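Local coordinates for malonyl CoA-acyl carrier protein transacylase (Clostridium perfringens, PDB 3PTW) that probably transfers the malonyl group from malonyl-CoA to acyl carrier protein, the step that supplies extender units for fatty acid synthesis, at residues A[31-43]-A[104-116]. Residues are numbered along the deposited sequence; the frame is centred on the assembly and turned at random.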
loop_
_atom_site.group_PDB
_atom_site.type_symbol
_atom_site.label_atom_id
_atom_site.label_comp_id
_atom_site.label_asym_id
_atom_site.label_seq_id
_atom_site.Cartn_x
_atom_site.Cartn_y
_atom_site.Cartn_z
ATOM N N GLU A 31 -21.558 2.620 -7.603
ATOM C CA GLU A 31 -22.097 1.512 -6.813
ATOM C C GLU A 31 -21.134 1.075 -5.705
ATOM O O GLU A 31 -21.565 0.718 -4.601
ATOM C CB GLU A 31 -22.460 0.336 -7.734
ATOM C CG GLU A 31 -22.992 -0.914 -7.027
ATOM C CD GLU A 31 -23.586 -1.944 -7.987
ATOM O OE1 GLU A 31 -24.490 -2.694 -7.557
ATOM O OE2 GLU A 31 -23.162 -2.005 -9.168
ATOM N N VAL A 32 -19.835 1.116 -5.992
ATOM C CA VAL A 32 -18.839 0.745 -4.992
ATOM C C VAL A 32 -18.863 1.681 -3.781
ATOM O O VAL A 32 -18.710 1.230 -2.636
ATOM C CB VAL A 32 -17.420 0.636 -5.592
ATOM C CG1 VAL A 32 -16.370 0.628 -4.492
ATOM C CG2 VAL A 32 -17.310 -0.626 -6.430
ATOM N N PHE A 33 -19.063 2.973 -4.035
ATOM C CA PHE A 33 -19.140 3.966 -2.961
ATOM C C PHE A 33 -20.388 3.770 -2.123
ATOM O O PHE A 33 -20.347 3.889 -0.893
ATOM C CB PHE A 33 -19.064 5.399 -3.514
ATOM C CG PHE A 33 -17.669 5.914 -3.620
ATOM C CD1 PHE A 33 -17.115 6.675 -2.593
ATOM C CD2 PHE A 33 -16.876 5.589 -4.721
ATOM C CE1 PHE A 33 -15.800 7.127 -2.669
ATOM C CE2 PHE A 33 -15.564 6.040 -4.808
ATOM C CZ PHE A 33 -15.024 6.814 -3.767
ATOM N N LYS A 34 -21.494 3.464 -2.803
ATOM C CA LYS A 34 -22.761 3.145 -2.147
ATOM C C LYS A 34 -22.591 1.978 -1.164
ATOM O O LYS A 34 -23.034 2.049 -0.019
ATOM C CB LYS A 34 -23.834 2.822 -3.198
ATOM C CG LYS A 34 -24.902 3.894 -3.388
ATOM C CD LYS A 34 -24.387 5.149 -4.061
ATOM C CE LYS A 34 -25.467 6.224 -4.098
ATOM N NZ LYS A 34 -24.870 7.581 -4.259
ATOM N N ARG A 35 -21.912 0.927 -1.610
ATOM C CA ARG A 35 -21.699 -0.271 -0.806
ATOM C C ARG A 35 -20.770 -0.017 0.391
ATOM O O ARG A 35 -20.932 -0.622 1.456
ATOM C CB ARG A 35 -21.132 -1.387 -1.682
ATOM C CG ARG A 35 -22.136 -1.996 -2.656
ATOM C CD ARG A 35 -21.426 -2.799 -3.742
ATOM N NE ARG A 35 -20.635 -3.912 -3.207
ATOM C CZ ARG A 35 -19.642 -4.527 -3.851
ATOM N NH1 ARG A 35 -18.991 -5.531 -3.263
ATOM N NH2 ARG A 35 -19.287 -4.145 -5.071
ATOM N N SER A 36 -19.795 0.872 0.202
ATOM C CA SER A 36 -18.830 1.176 1.247
ATOM C C SER A 36 -19.532 1.951 2.346
ATOM O O SER A 36 -19.351 1.671 3.542
ATOM C CB SER A 36 -17.649 1.975 0.688
ATOM O OG SER A 36 -16.683 2.202 1.707
ATOM N N SER A 37 -20.338 2.916 1.929
ATOM C CA SER A 37 -21.172 3.671 2.850
ATOM C C SER A 37 -22.098 2.757 3.641
ATOM O O SER A 37 -22.157 2.861 4.863
ATOM C CB SER A 37 -21.974 4.731 2.104
ATOM O OG SER A 37 -21.098 5.715 1.613
ATOM N N GLU A 38 -22.808 1.866 2.945
ATOM C CA GLU A 38 -23.695 0.906 3.612
ATOM C C GLU A 38 -22.934 0.052 4.617
ATOM O O GLU A 38 -23.386 -0.129 5.738
ATOM C CB GLU A 38 -24.428 0.010 2.604
ATOM C CG GLU A 38 -25.626 0.662 1.914
ATOM C CD GLU A 38 -26.762 1.051 2.872
ATOM O OE1 GLU A 38 -27.708 1.725 2.411
ATOM O OE2 GLU A 38 -26.718 0.692 4.074
ATOM N N ALA A 39 -21.764 -0.447 4.226
ATOM C CA ALA A 39 -20.998 -1.325 5.096
ATOM C C ALA A 39 -20.468 -0.602 6.345
ATOM O O ALA A 39 -20.479 -1.170 7.435
ATOM C CB ALA A 39 -19.859 -1.994 4.326
ATOM N N LEU A 40 -20.032 0.647 6.176
ATOM C CA LEU A 40 -19.368 1.418 7.231
ATOM C C LEU A 40 -20.335 2.249 8.064
ATOM O O LEU A 40 -20.015 2.632 9.184
ATOM C CB LEU A 40 -18.300 2.339 6.628
ATOM C CG LEU A 40 -16.814 1.958 6.642
ATOM C CD1 LEU A 40 -16.608 0.481 6.834
ATOM C CD2 LEU A 40 -16.101 2.431 5.376
ATOM N N GLY A 41 -21.504 2.541 7.505
ATOM C CA GLY A 41 -22.489 3.397 8.171
ATOM C C GLY A 41 -22.014 4.836 8.220
ATOM O O GLY A 41 -22.363 5.579 9.131
ATOM N N ILE A 42 -21.178 5.217 7.257
ATOM C CA ILE A 42 -20.716 6.605 7.139
ATOM C C ILE A 42 -20.806 7.047 5.683
ATOM O O ILE A 42 -20.782 6.217 4.776
ATOM C CB ILE A 42 -19.271 6.821 7.677
ATOM C CG1 ILE A 42 -18.984 5.961 8.908
ATOM C CG2 ILE A 42 -19.045 8.291 8.051
ATOM C CD1 ILE A 42 -17.510 5.955 9.313
ATOM N N ASP A 43 -20.914 8.354 5.466
ATOM C CA ASP A 43 -20.991 8.907 4.123
ATOM C C ASP A 43 -19.601 8.951 3.471
ATOM O O ASP A 43 -18.860 9.934 3.602
ATOM C CB ASP A 43 -21.656 10.291 4.147
ATOM C CG ASP A 43 -22.115 10.748 2.770
ATOM O OD1 ASP A 43 -21.493 10.366 1.753
ATOM O OD2 ASP A 43 -23.102 11.503 2.702
ATOM N N ILE A 104 -10.782 -11.893 0.137
ATOM C CA ILE A 104 -11.530 -11.091 1.078
ATOM C C ILE A 104 -12.601 -10.345 0.297
ATOM O O ILE A 104 -12.366 -9.853 -0.798
ATOM C CB ILE A 104 -10.611 -10.107 1.878
ATOM C CG1 ILE A 104 -9.550 -10.885 2.687
ATOM C CG2 ILE A 104 -11.433 -9.250 2.829
ATOM C CD1 ILE A 104 -8.436 -10.006 3.317
ATOM N N ASN A 105 -13.782 -10.300 0.878
ATOM C CA ASN A 105 -14.916 -9.568 0.349
ATOM C C ASN A 105 -14.680 -8.057 0.508
ATOM O O ASN A 105 -14.043 -7.619 1.466
ATOM C CB ASN A 105 -16.153 -10.056 1.123
ATOM C CG ASN A 105 -17.349 -9.189 0.942
ATOM O OD1 ASN A 105 -17.758 -8.497 1.875
ATOM N ND2 ASN A 105 -17.947 -9.227 -0.249
ATOM N N PHE A 106 -15.164 -7.268 -0.444
ATOM C CA PHE A 106 -15.046 -5.805 -0.359
ATOM C C PHE A 106 -15.603 -5.194 0.947
ATOM O O PHE A 106 -14.879 -4.483 1.649
ATOM C CB PHE A 106 -15.659 -5.115 -1.589
ATOM C CG PHE A 106 -15.729 -3.612 -1.461
ATOM C CD1 PHE A 106 -14.564 -2.850 -1.426
ATOM C CD2 PHE A 106 -16.961 -2.966 -1.335
ATOM C CE1 PHE A 106 -14.621 -1.465 -1.286
ATOM C CE2 PHE A 106 -17.029 -1.587 -1.202
ATOM C CZ PHE A 106 -15.854 -0.833 -1.179
ATOM N N GLU A 107 -16.872 -5.467 1.266
ATOM C CA GLU A 107 -17.490 -4.970 2.508
ATOM C C GLU A 107 -16.671 -5.318 3.764
ATOM O O GLU A 107 -16.511 -4.485 4.651
ATOM C CB GLU A 107 -18.935 -5.468 2.668
ATOM C CG GLU A 107 -19.955 -4.776 1.767
ATOM C CD GLU A 107 -20.102 -5.436 0.401
ATOM O OE1 GLU A 107 -21.217 -5.373 -0.158
ATOM O OE2 GLU A 107 -19.117 -6.024 -0.120
ATOM N N ASP A 108 -16.157 -6.543 3.822
ATOM C CA ASP A 108 -15.301 -6.971 4.921
ATOM C C ASP A 108 -13.962 -6.258 4.847
ATOM O O ASP A 108 -13.395 -5.872 5.871
ATOM C CB ASP A 108 -15.109 -8.489 4.901
ATOM C CG ASP A 108 -16.407 -9.243 5.111
ATOM O OD1 ASP A 108 -17.389 -8.646 5.610
ATOM O OD2 ASP A 108 -16.449 -10.438 4.775
ATOM N N GLY A 109 -13.476 -6.066 3.625
ATOM C CA GLY A 109 -12.260 -5.299 3.390
ATOM C C GLY A 109 -12.347 -3.919 4.003
ATOM O O GLY A 109 -11.535 -3.566 4.860
ATOM N N VAL A 110 -13.345 -3.136 3.600
ATOM C CA VAL A 110 -13.427 -1.765 4.100
ATOM C C VAL A 110 -13.586 -1.687 5.607
ATOM O O VAL A 110 -12.864 -0.928 6.241
ATOM C CB VAL A 110 -14.466 -0.875 3.378
ATOM C CG1 VAL A 110 -13.896 -0.370 2.081
ATOM C CG2 VAL A 110 -15.802 -1.592 3.170
ATOM N N LYS A 111 -14.488 -2.497 6.176
ATOM C CA LYS A 111 -14.674 -2.544 7.625
ATOM C C LYS A 111 -13.379 -2.899 8.352
ATOM O O LYS A 111 -13.051 -2.288 9.366
ATOM C CB LYS A 111 -15.819 -3.491 8.054
ATOM C CG LYS A 111 -17.229 -3.016 7.670
ATOM C CD LYS A 111 -18.338 -3.447 8.660
ATOM C CE LYS A 111 -18.777 -4.896 8.494
ATOM N NZ LYS A 111 -18.523 -5.394 7.105
ATOM N N LEU A 112 -12.645 -3.877 7.826
ATOM C CA LEU A 112 -11.419 -4.349 8.463
ATOM C C LEU A 112 -10.311 -3.288 8.520
ATOM O O LEU A 112 -9.673 -3.098 9.568
ATOM C CB LEU A 112 -10.901 -5.607 7.754
ATOM C CG LEU A 112 -9.705 -6.317 8.385
ATOM C CD1 LEU A 112 -10.045 -6.820 9.785
ATOM C CD2 LEU A 112 -9.252 -7.467 7.496
ATOM N N VAL A 113 -10.084 -2.591 7.407
ATOM C CA VAL A 113 -8.975 -1.634 7.358
ATOM C C VAL A 113 -9.223 -0.372 8.195
ATOM O O VAL A 113 -8.272 0.287 8.627
ATOM C CB VAL A 113 -8.532 -1.269 5.922
ATOM C CG1 VAL A 113 -7.986 -2.521 5.183
ATOM C CG2 VAL A 113 -9.658 -0.565 5.156
ATOM N N LYS A 114 -10.488 -0.057 8.436
ATOM C CA LYS A 114 -10.833 1.031 9.340
ATOM C C LYS A 114 -10.345 0.658 10.742
ATOM O O LYS A 114 -9.710 1.468 11.417
ATOM C CB LYS A 114 -12.342 1.301 9.315
ATOM C CG LYS A 114 -12.820 2.372 10.280
ATOM C CD LYS A 114 -14.326 2.620 10.092
ATOM C CE LYS A 114 -14.929 3.344 11.293
ATOM N NZ LYS A 114 -14.600 4.790 11.243
ATOM N N LYS A 115 -10.616 -0.582 11.152
ATOM C CA LYS A 115 -10.173 -1.077 12.449
ATOM C C LYS A 115 -8.654 -1.111 12.542
ATOM O O LYS A 115 -8.085 -0.676 13.535
ATOM C CB LYS A 115 -10.800 -2.449 12.765
ATOM C CG LYS A 115 -12.299 -2.354 13.090
ATOM C CD LYS A 115 -12.835 -3.631 13.725
ATOM C CE LYS A 115 -14.375 -3.680 13.764
ATOM N NZ LYS A 115 -15.011 -3.798 12.384
ATOM N N ARG A 116 -8.013 -1.611 11.485
ATOM C CA ARG A 116 -6.563 -1.692 11.367
ATOM C C ARG A 116 -5.920 -0.317 11.516
ATOM O O ARG A 116 -4.952 -0.149 12.255
ATOM C CB ARG A 116 -6.199 -2.297 10.007
ATOM C CG ARG A 116 -4.707 -2.272 9.631
ATOM C CD ARG A 116 -4.550 -2.804 8.192
ATOM N NE ARG A 116 -3.166 -3.024 7.778
ATOM C CZ ARG A 116 -2.385 -2.096 7.221
ATOM N NH1 ARG A 116 -2.831 -0.860 7.041
ATOM N NH2 ARG A 116 -1.136 -2.403 6.879
#
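Arg35 and Glu107 form a salt bridge across two crossing helices. Arg35 NH1 donates to Glu107 OE2 at 3.2 Å, meeting that oxygen from above the carboxylate plane. Arg35 NE points almost straight at Glu107 OE1, but this second bond is weak. Guanidinium and carboxylate planes are turned 56° apart, so the two groups do not lie flat together. A bend at chi3 turns the Arg35 head toward Glu107. Phe106 CD2 sits over one face of the guanidinium, offset toward its rim, and the two planes are steeply inclined.

Phe106 extends its ring against helix 27-40, with CG anti to the backbone N (chi1 172°). Its CZ meets Val32 CG1 at 3.7 Å, and Ser36 CB packs against the same end of the ring. One turn on, Ala39 CB rests on Glu107 CG at 3.8 Å. Val110 packs loosely against Ala39 CB and Leu40 CD2, with Ser36 OG beside its CG1. Leu40 CD1 lies 3.6 Å from Lys111 CG, where the two side chains run past each other in opposite directions. At the far end Ile42 CD1 and Lys114 NZ meet tip to tip, 3.7 Å apart.

Several residues position this first shell. Asn105, the N-cap of helix 106-122, accepts from Asp108 N through OD1, and its ND2 gives a weak bond to Glu107 OE2. Ser36 OG is hydrogen-bonded to Thr68, and Lys114 NZ forms a salt bridge with Glu60.

The axes of segments 31-40 and 106-116 approach to 9.2 Å and cross at -56°. Helix 59-79 packs against both, touching Val32, Phe106 and Val110. On another side of helix 106-122, Leu112 meets helices 93-100 and 204-214. Arg116 hydrogen-bonds Ser91, in the probable nucleophile elbow after strand 86-89 of the mixed sheet.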